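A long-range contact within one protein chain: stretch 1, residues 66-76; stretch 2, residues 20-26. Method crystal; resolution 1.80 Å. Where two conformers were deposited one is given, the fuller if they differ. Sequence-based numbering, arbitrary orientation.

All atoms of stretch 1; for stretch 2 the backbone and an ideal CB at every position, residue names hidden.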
ATOM      1  N   ASP A  66      -5.468 -17.166  11.844  0.50 14.75           N
ATOM      2  CA  ASP A  66      -4.549 -18.283  11.591  0.50 15.21           C
ATOM      3  C   ASP A  66      -3.416 -17.920  10.616  0.50 14.18           C
ATOM      4  O   ASP A  66      -2.270 -18.326  10.815  0.50 13.49           O
ATOM      5  CB  ASP A  66      -5.298 -19.519  11.064  0.50 15.95           C
ATOM      6  CG  ASP A  66      -6.070 -20.258  12.152  0.50 18.38           C
ATOM      7  OD1 ASP A  66      -5.682 -20.177  13.337  0.50 22.94           O
ATOM      8  OD2 ASP A  66      -7.068 -20.929  11.819  0.50 22.25           O
ATOM      9  N   ALA A  67      -3.735 -17.157   9.573  1.00 13.35           N
ATOM     10  CA  ALA A  67      -2.723 -16.702   8.604  1.00 12.63           C
ATOM     11  C   ALA A  67      -1.704 -15.769   9.237  1.00 11.18           C
ATOM     12  O   ALA A  67      -0.497 -15.844   8.956  1.00 10.10           O
ATOM     13  CB  ALA A  67      -3.399 -16.010   7.408  1.00 13.20           C
ATOM     14  N   TRP A  68      -2.174 -14.861  10.091  1.00 10.37           N
ATOM     15  CA  TRP A  68      -1.247 -14.003  10.830  1.00  9.24           C
ATOM     16  C   TRP A  68      -0.340 -14.836  11.716  1.00  9.50           C
ATOM     17  O   TRP A  68       0.860 -14.631  11.729  1.00  9.18           O
ATOM     18  CB  TRP A  68      -1.986 -12.994  11.689  1.00  9.64           C
ATOM     19  CG  TRP A  68      -2.659 -11.876  10.969  1.00  8.26           C
ATOM     20  CD1 TRP A  68      -4.017 -11.653  10.888  1.00 10.77           C
ATOM     21  CD2 TRP A  68      -2.042 -10.793  10.277  1.00  9.63           C
ATOM     22  NE1 TRP A  68      -4.267 -10.504  10.180  1.00 11.53           N
ATOM     23  CE2 TRP A  68      -3.076  -9.955   9.797  1.00  9.17           C
ATOM     24  CE3 TRP A  68      -0.719 -10.443  10.007  1.00 11.30           C
ATOM     25  CZ2 TRP A  68      -2.818  -8.806   9.046  1.00 10.13           C
ATOM     26  CZ3 TRP A  68      -0.475  -9.304   9.275  1.00 11.97           C
ATOM     27  CH2 TRP A  68      -1.517  -8.490   8.818  1.00 11.19           C
ATOM     28  N   LEU A  69      -0.905 -15.774  12.467  1.00 10.40           N
ATOM     29  CA  LEU A  69      -0.097 -16.582  13.388  1.00 10.73           C
ATOM     30  C   LEU A  69       0.965 -17.367  12.656  1.00 11.76           C
ATOM     31  O   LEU A  69       2.101 -17.434  13.111  1.00 11.15           O
ATOM     32  CB  LEU A  69      -0.979 -17.514  14.227  1.00 11.01           C
ATOM     33  CG  LEU A  69      -1.883 -16.792  15.232  1.00 11.17           C
ATOM     34  CD1 LEU A  69      -2.801 -17.820  15.937  1.00 12.01           C
ATOM     35  CD2 LEU A  69      -1.053 -16.017  16.273  1.00 10.79           C
ATOM     36  N   GLU A  70       0.599 -17.929  11.507  1.00 13.35           N
ATOM     37  CA  GLU A  70       1.562 -18.646  10.666  1.00 14.72           C
ATOM     38  C   GLU A  70       2.704 -17.700  10.285  1.00 14.40           C
ATOM     39  O   GLU A  70       3.872 -18.070  10.358  1.00 14.22           O
ATOM     40  CB  GLU A  70       0.881 -19.192   9.414  1.00 15.44           C
ATOM     41  CG  GLU A  70       1.784 -20.024   8.521  1.00 20.85           C
ATOM     42  CD  GLU A  70       1.063 -20.626   7.319  1.00 26.29           C
ATOM     43  OE1 GLU A  70       0.315 -19.902   6.614  1.00 29.33           O
ATOM     44  OE2 GLU A  70       1.270 -21.829   7.070  1.00 31.03           O
ATOM     45  N   ALA A  71       2.371 -16.464   9.936  1.00 13.73           N
ATOM     46  CA  ALA A  71       3.379 -15.503   9.487  1.00 13.08           C
ATOM     47  C   ALA A  71       4.302 -15.033  10.593  1.00 13.17           C
ATOM     48  O   ALA A  71       5.441 -14.654  10.333  1.00 13.14           O
ATOM     49  CB  ALA A  71       2.719 -14.298   8.831  1.00 13.43           C
ATOM     50  N   PHE A  72       3.798 -15.001  11.827  1.00 12.37           N
ATOM     51  CA  PHE A  72       4.616 -14.577  12.960  1.00 12.29           C
ATOM     52  C   PHE A  72       5.670 -15.634  13.251  1.00 13.33           C
ATOM     53  O   PHE A  72       6.726 -15.328  13.779  1.00 12.29           O
ATOM     54  CB  PHE A  72       3.772 -14.361  14.228  1.00 11.74           C
ATOM     55  CG  PHE A  72       2.736 -13.249  14.144  1.00 11.54           C
ATOM     56  CD1 PHE A  72       2.765 -12.266  13.169  1.00  8.95           C
ATOM     57  CD2 PHE A  72       1.746 -13.173  15.114  1.00 11.89           C
ATOM     58  CE1 PHE A  72       1.806 -11.261  13.123  1.00 11.32           C
ATOM     59  CE2 PHE A  72       0.801 -12.158  15.086  1.00 12.72           C
ATOM     60  CZ  PHE A  72       0.826 -11.203  14.072  1.00  9.67           C
ATOM     61  N   GLY A  73       5.350 -16.889  12.946  1.00 14.37           N
ATOM     62  CA  GLY A  73       6.255 -17.989  13.175  1.00 15.69           C
ATOM     63  C   GLY A  73       6.476 -18.181  14.658  1.00 16.00           C
ATOM     64  O   GLY A  73       5.517 -18.379  15.430  1.00 15.88           O
ATOM     65  N   ASP A  74       7.729 -18.122  15.075  1.00 16.26           N
ATOM     66  CA  ASP A  74       8.028 -18.216  16.499  1.00 16.97           C
ATOM     67  C   ASP A  74       9.079 -17.187  16.929  1.00 16.41           C
ATOM     68  O   ASP A  74       9.815 -17.366  17.902  1.00 16.58           O
ATOM     69  CB  ASP A  74       8.396 -19.652  16.883  1.00 18.63           C
ATOM     70  CG  ASP A  74       9.805 -20.003  16.552  1.00 22.42           C
ATOM     71  OD1 ASP A  74      10.290 -19.558  15.485  1.00 28.58           O
ATOM     72  OD2 ASP A  74      10.433 -20.717  17.380  1.00 28.78           O
ATOM     73  N   ASP A  75       9.115 -16.064  16.228  1.00 14.88           N
ATOM     74  CA  ASP A  75      10.098 -15.045  16.563  1.00 14.64           C
ATOM     75  C   ASP A  75       9.645 -14.199  17.742  1.00 13.72           C
ATOM     76  O   ASP A  75       8.455 -14.044  18.017  1.00 11.90           O
ATOM     77  CB  ASP A  75      10.420 -14.211  15.320  1.00 15.32           C
ATOM     78  CG  ASP A  75      11.322 -14.971  14.358  1.00 18.08           C
ATOM     79  OD1 ASP A  75      12.187 -15.750  14.835  1.00 25.46           O
ATOM     80  OD2 ASP A  75      11.168 -14.852  13.132  1.00 20.68           O
ATOM     81  N   ASP A  76      10.616 -13.660  18.458  1.00 12.56           N
ATOM     82  CA  ASP A  76      10.327 -12.905  19.637  1.00 12.83           C
ATOM     83  C   ASP A  76      10.294 -11.390  19.483  1.00 11.76           C
ATOM     84  O   ASP A  76       9.949 -10.702  20.436  1.00 11.72           O
ATOM     85  CB  ASP A  76      11.293 -13.288  20.737  1.00 13.62           C
ATOM     86  CG  ASP A  76      10.958 -14.639  21.336  1.00 16.32           C
ATOM     87  OD1 ASP A  76       9.742 -14.963  21.470  1.00 17.38           O
ATOM     88  OD2 ASP A  76      11.902 -15.367  21.657  1.00 19.11           O
ATOM     89  N   UNK A  20      16.387  -9.127   4.892  0.50 17.47           N
ATOM     90  CA  UNK A  20      15.528  -9.146   6.076  0.50 16.10           C
ATOM     91  C   UNK A  20      14.727 -10.432   6.143  0.50 15.25           C
ATOM     92  O   UNK A  20      14.564 -11.132   5.142  0.50 14.56           O
ATOM     93  CB  UNK A  20      14.585  -7.941   6.077  0.50 16.10           C
ATOM     94  N   UNK A  21      14.225 -10.732   7.334  1.00 13.61           N
ATOM     95  CA  UNK A  21      13.229 -11.764   7.499  1.00 12.96           C
ATOM     96  C   UNK A  21      11.888 -11.058   7.318  1.00 11.52           C
ATOM     97  O   UNK A  21      11.549 -10.171   8.098  1.00 12.08           O
ATOM     98  CB  UNK A  21      13.343 -12.469   8.852  1.00 12.96           C
ATOM     99  N   UNK A  22      11.130 -11.468   6.309  1.00 10.66           N
ATOM    100  CA  UNK A  22       9.895 -10.787   5.944  1.00 10.39           C
ATOM    101  C   UNK A  22       8.868 -11.779   5.434  1.00 10.86           C
ATOM    102  O   UNK A  22       9.188 -12.665   4.642  1.00 10.60           O
ATOM    103  CB  UNK A  22      10.163  -9.712   4.888  1.00 10.39           C
ATOM    104  N   UNK A  23       7.627 -11.595   5.855  1.00 10.43           N
ATOM    105  CA  UNK A  23       6.518 -12.385   5.367  1.00 11.04           C
ATOM    106  C   UNK A  23       5.295 -11.533   5.063  1.00 11.13           C
ATOM    107  O   UNK A  23       4.833 -10.768   5.933  1.00  9.71           O
ATOM    108  CB  UNK A  23       6.160 -13.467   6.388  1.00 11.04           C
ATOM    109  N   UNK A  24       4.761 -11.687   3.850  1.00  9.87           N
ATOM    110  CA  UNK A  24       3.497 -11.051   3.464  1.00 10.22           C
ATOM    111  C   UNK A  24       2.320 -11.975   3.782  1.00 10.49           C
ATOM    112  O   UNK A  24       2.414 -13.192   3.610  1.00 11.41           O
ATOM    113  CB  UNK A  24       3.505 -10.694   1.976  1.00 10.22           C
ATOM    114  N   UNK A  25       1.227 -11.393   4.254  1.00  9.76           N
ATOM    115  CA  UNK A  25       0.034 -12.121   4.620  1.00 10.09           C
ATOM    116  C   UNK A  25      -1.113 -11.743   3.668  1.00  9.59           C
ATOM    117  O   UNK A  25      -1.556 -10.596   3.635  1.00  9.81           O
ATOM    118  CB  UNK A  25      -0.342 -11.836   6.075  1.00 10.09           C
ATOM    119  N   UNK A  26      -1.578 -12.703   2.872  1.00 10.84           N
ATOM    120  CA  UNK A  26      -2.514 -12.405   1.793  1.00 10.14           C
ATOM    121  C   UNK A  26      -3.901 -11.998   2.226  1.00 10.91           C
ATOM    122  O   UNK A  26      -4.494 -12.637   3.090  1.00 11.20           O
ATOM    123  CB  UNK A  26      -2.633 -13.627   0.880  1.00 10.14           C
TER

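Stretch 2 runs as an extended strand antiparallel to helix 66-72: the axes make an angle of 170° and come within 8.7 Å. CA-to-CB directions alternate along such a strand, so positions 21, 23 and 25 can address stretch 1, 23 and 25 at the helix and 21 at the loop that follows it, while 22 and 24 cannot.

Position 20 has nothing of stretch 1 within 5.5 Å of its ideal CB, so this contact sets no preference. The deposited residue is Met20, present as selenomethionine, and it makes no contact here.

At position 21 the CB points toward stretch 1, but the ideal CB lies 5.4 Å from Asp75 OD2, leaving a loose gap beside a carboxylate. A polar or basic chain could exploit the charge, and a beta-branched residue would suit the extended backbone (-89/118). Val21 is found; its CG1 comes only to 4.5 Å from OD2 of Asp75, a peripheral touch, and that oxygen is hydrogen-bonded elsewhere in the structure.

Position 22 points away and finds no stretch 1 atom within 5.5 Å of its ideal CB; many residues would do. The nearest side-chain atom of Phe22, its CB, is 8.7 Å from Ala71 O.

Position 23 points toward the end of the helix, its ideal CB 4.2 Å from Ala71 O. The methyl of Ala71 offers an apolar surface, and Glu70 lies nearby, so a chain with a flexible aliphatic stem, apolar or basic, would fit. Lys23 is deposited. Its CG packs 3.8 Å from Ala71 CB, so the stem supplies the contact; no salt bridge to Glu70 results, with Lys23 NZ 5.0 Å from Glu70 OE1.

Position 24 again points away with no neighbour from stretch 1, leaving the choice open. Ala24 takes no part in the contact.

Position 25 has the most restrictive surroundings. Its ideal CB is 4.1 Å from Trp68 CZ3, 4.8 Å from Ala71 CB and 4.9 Å from Ala67 O, so the site is lined mainly by methyls and an indole. A compact apolar residue is expected; valine or isoleucine would also suit the strand angles (-114/115). Val25, chi1 t (-173°), divides its branches: CG1 lies 3.9 Å from Ala67 CB, whereas CG2 lies 3.4 Å from Ala71 CB and 3.8 Å from Trp68 CE3. Its CB sits over one face of the Trp68 ring. With 87 Å² covered, it is the largest contributor to the 291 Å² interface.

Position 26 leaves the strand with its CB pointing away; phi of -69° is compatible with proline, though not exclusively. Pro26 CD comes no closer than 5.4 Å, to Ala67 CB.

Stretch 2 20-26: MVFKAVP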
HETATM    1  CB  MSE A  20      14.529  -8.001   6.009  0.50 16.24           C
HETATM    2  CG  MSE A  20      15.096  -6.655   6.323  0.50 15.89           C
HETATM    3 SE   MSE A  20      15.335  -6.354   8.235  0.40 14.56          SE
HETATM    4  CE  MSE A  20      13.924  -7.493   8.945  0.50 15.99           C
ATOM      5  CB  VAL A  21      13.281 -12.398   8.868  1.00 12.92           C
ATOM      6  CG1 VAL A  21      12.159 -13.440   9.012  1.00 12.76           C
ATOM      7  CG2 VAL A  21      14.655 -13.031   9.124  1.00 13.41           C
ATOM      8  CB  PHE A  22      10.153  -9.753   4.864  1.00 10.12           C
ATOM      9  CG  PHE A  22       8.883  -9.139   4.319  1.00 10.68           C
ATOM     10  CD1 PHE A  22       8.216  -8.167   5.050  1.00 11.83           C
ATOM     11  CD2 PHE A  22       8.332  -9.593   3.133  1.00 12.77           C
ATOM     12  CE1 PHE A  22       7.002  -7.628   4.594  1.00 12.41           C
ATOM     13  CE2 PHE A  22       7.123  -9.072   2.668  1.00 13.32           C
ATOM     14  CZ  PHE A  22       6.481  -8.082   3.377  1.00 11.95           C
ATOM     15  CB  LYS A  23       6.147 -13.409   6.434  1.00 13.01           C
ATOM     16  CG  LYS A  23       5.196 -14.426   5.946  1.00 17.60           C
ATOM     17  CD  LYS A  23       5.882 -15.405   5.016  1.00 24.12           C
ATOM     18  CE  LYS A  23       4.887 -16.254   4.274  1.00 27.73           C
ATOM     19  NZ  LYS A  23       4.295 -17.259   5.201  1.00 30.97           N
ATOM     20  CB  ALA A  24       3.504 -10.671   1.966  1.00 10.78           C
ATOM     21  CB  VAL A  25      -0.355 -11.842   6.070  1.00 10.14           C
ATOM     22  CG1 VAL A  25      -1.511 -12.757   6.475  1.00 10.39           C
ATOM     23  CG2 VAL A  25       0.874 -12.069   7.003  1.00 11.74           C
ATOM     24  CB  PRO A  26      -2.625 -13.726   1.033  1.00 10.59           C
ATOM     25  CG  PRO A  26      -1.778 -14.665   1.661  1.00 12.05           C
ATOM     26  CD  PRO A  26      -1.153 -14.116   2.867  1.00 10.37           C
TER
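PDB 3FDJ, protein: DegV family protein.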